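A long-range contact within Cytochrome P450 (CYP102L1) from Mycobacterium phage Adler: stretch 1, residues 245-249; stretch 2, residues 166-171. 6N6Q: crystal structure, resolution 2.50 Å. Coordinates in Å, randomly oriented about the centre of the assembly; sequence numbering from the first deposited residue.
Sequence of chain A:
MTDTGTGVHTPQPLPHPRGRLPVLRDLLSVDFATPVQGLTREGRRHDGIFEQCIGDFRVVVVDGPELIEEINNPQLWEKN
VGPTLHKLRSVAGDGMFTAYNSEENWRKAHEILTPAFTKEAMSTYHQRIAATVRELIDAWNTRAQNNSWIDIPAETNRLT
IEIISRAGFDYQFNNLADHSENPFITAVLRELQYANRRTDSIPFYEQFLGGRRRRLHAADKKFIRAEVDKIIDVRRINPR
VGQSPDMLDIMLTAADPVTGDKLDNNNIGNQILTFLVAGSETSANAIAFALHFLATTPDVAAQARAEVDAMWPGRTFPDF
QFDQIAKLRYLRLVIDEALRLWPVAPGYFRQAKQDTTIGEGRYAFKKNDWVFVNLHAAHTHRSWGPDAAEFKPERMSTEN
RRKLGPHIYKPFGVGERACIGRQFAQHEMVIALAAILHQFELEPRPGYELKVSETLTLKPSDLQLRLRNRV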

# COMPACT_ATOMS: atom_id res chain seq x y z
N PRO A 245 -6.69 -14.87 18.85
CA PRO A 245 -5.37 -14.25 18.67
C PRO A 245 -5.35 -13.31 17.47
O PRO A 245 -5.95 -13.58 16.43
CB PRO A 245 -4.45 -15.45 18.45
CG PRO A 245 -5.34 -16.52 17.93
CD PRO A 245 -6.66 -16.32 18.62
N ASP A 246 -4.66 -12.19 17.64
CA ASP A 246 -4.46 -11.23 16.56
C ASP A 246 -3.08 -11.45 15.94
O ASP A 246 -2.46 -12.50 16.12
CB ASP A 246 -4.67 -9.81 17.10
CG ASP A 246 -3.71 -9.45 18.23
OD1 ASP A 246 -2.84 -10.28 18.57
OD2 ASP A 246 -3.83 -8.33 18.77
N MET A 247 -2.58 -10.45 15.20
CA MET A 247 -1.30 -10.60 14.53
C MET A 247 -0.15 -10.70 15.53
O MET A 247 0.76 -11.52 15.37
CB MET A 247 -1.06 -9.43 13.57
CG MET A 247 -2.15 -9.27 12.53
SD MET A 247 -1.85 -7.86 11.45
CE MET A 247 -3.36 -7.84 10.49
N LEU A 248 -0.18 -9.87 16.58
CA LEU A 248 0.87 -9.92 17.59
C LEU A 248 0.81 -11.22 18.38
O LEU A 248 1.86 -11.79 18.72
CB LEU A 248 0.75 -8.71 18.52
CG LEU A 248 1.73 -8.62 19.69
CD1 LEU A 248 3.16 -8.78 19.22
CD2 LEU A 248 1.55 -7.30 20.42
N ASP A 249 -0.39 -11.72 18.67
CA ASP A 249 -0.52 -12.97 19.41
C ASP A 249 0.08 -14.13 18.64
O ASP A 249 0.80 -14.96 19.21
CB ASP A 249 -1.99 -13.24 19.72
CG ASP A 249 -2.53 -12.36 20.83
OD1 ASP A 249 -1.78 -12.06 21.78
OD2 ASP A 249 -3.71 -11.95 20.74
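Stretch 2, residues 166-171: RAGFDY

What holds the two stretches together most firmly? The carbonyl of Gly 168 meets the start of the helix that begins at Met 247. Met 247 N donates a hydrogen bond to Gly 168 O at 3.0 Å, with an N-H...O angle of 131°, and Leu 248 N adds a weak one to the same Gly 168 O at 3.5 Å, straighter at 155°. Amides in the first turn of a helix have no preceding turn to supply their acceptors, so a carbonyl 79 or 80 residues away in sequence can serve them.

How does Asp 246 fit into this polar junction? It occupies the N-cap position, and its side chain, with chi1 in the p well, turns back onto its own helix: Asp 249 N donates to Asp 246 OD1 at 2.8 Å. The exchange is reciprocal, since Asp 246 N donates to Asp 249 OD2 at 3.3 Å. The same carboxylate also lies against stretch 2, with Asp 246 CG 3.2 Å from Gly 168 O and Asp 246 OD2 3.6 Å from Phe 169 C. Asp 246 OD2 and Gly 168 O, 3.3 Å apart, are both acceptors and form no hydrogen bond.

What backbone shape does stretch 2 bring to the contact? Its residues come in on a helix that began earlier in the chain and widens into a pi-type turn at 166-169. Asp 170 departs from helical geometry with a positive phi of 56°, although Asp 170 N still reaches back to Arg 166 O in a weak 3.0 Å bond. The close approach centres on Gly 168, whose CA lies 5.0 Å from Met 247 CA; next along, Leu 248 CA and Phe 169 CA are 5.3 Å apart, so the two pairs advance in the same order along both stretches. The absence of a side chain at Gly 168 matters, because an ideal CB would fall 2.8 Å from Met 247 SD, a clash.

Which side chains pack around the hydrogen bonds? The Phe 169 ring lies beside Met 247 and Leu 248, both of which point their CA-to-CB bonds toward stretch 2. Leu 248 CB meets the ring edge, 4.3 Å from Phe 169 CD2, while Met 247 CB approaches obliquely, 4.3 Å from Phe 169 CE2. Farther along its extended side chain, Met 247 SD lies 5.3 Å from the centroid of the Phe 169 ring, again obliquely. The contact buries 265 Å², summed over both sides.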

# COMPACT_ATOMS: atom_id res chain seq x y z
N ARG A 166 -4.72 -1.10 15.59
CA ARG A 166 -5.76 -1.55 16.51
C ARG A 166 -6.28 -2.93 16.14
O ARG A 166 -6.48 -3.78 17.02
CB ARG A 166 -6.90 -0.54 16.55
CG ARG A 166 -6.49 0.85 17.01
CD ARG A 166 -7.67 1.80 16.94
NE ARG A 166 -7.26 3.20 17.08
CZ ARG A 166 -8.11 4.21 17.22
NH1 ARG A 166 -9.41 3.98 17.24
NH2 ARG A 166 -7.65 5.45 17.33
N ALA A 167 -6.50 -3.18 14.85
CA ALA A 167 -7.01 -4.49 14.45
C ALA A 167 -5.92 -5.56 14.47
O ALA A 167 -6.21 -6.72 14.77
CB ALA A 167 -7.64 -4.42 13.06
N GLY A 168 -4.68 -5.19 14.18
CA GLY A 168 -3.60 -6.15 14.13
C GLY A 168 -2.91 -6.39 15.46
O GLY A 168 -2.66 -7.54 15.83
N PHE A 169 -2.60 -5.32 16.19
CA PHE A 169 -1.87 -5.43 17.45
C PHE A 169 -2.67 -4.97 18.66
O PHE A 169 -2.16 -5.04 19.78
CB PHE A 169 -0.57 -4.62 17.38
CG PHE A 169 0.05 -4.58 16.02
CD1 PHE A 169 0.20 -3.38 15.35
CD2 PHE A 169 0.49 -5.74 15.41
CE1 PHE A 169 0.77 -3.33 14.09
CE2 PHE A 169 1.06 -5.70 14.15
CZ PHE A 169 1.20 -4.49 13.49
N ASP A 170 -3.91 -4.49 18.47
CA ASP A 170 -4.72 -3.95 19.55
C ASP A 170 -4.00 -2.81 20.27
O ASP A 170 -4.05 -2.69 21.49
CB ASP A 170 -5.15 -5.05 20.53
CG ASP A 170 -6.48 -4.75 21.20
OD1 ASP A 170 -6.59 -3.71 21.87
OD2 ASP A 170 -7.41 -5.56 21.03
N TYR A 171 -3.30 -1.99 19.50
CA TYR A 171 -2.58 -0.83 20.02
C TYR A 171 -3.06 0.42 19.30
O TYR A 171 -3.29 0.40 18.09
CB TYR A 171 -1.07 -0.99 19.86
CG TYR A 171 -0.27 0.00 20.67
CD1 TYR A 171 0.05 -0.26 22.00
CD2 TYR A 171 0.14 1.21 20.12
CE1 TYR A 171 0.77 0.65 22.75
CE2 TYR A 171 0.87 2.12 20.87
CZ TYR A 171 1.18 1.83 22.18
OH TYR A 171 1.89 2.74 22.93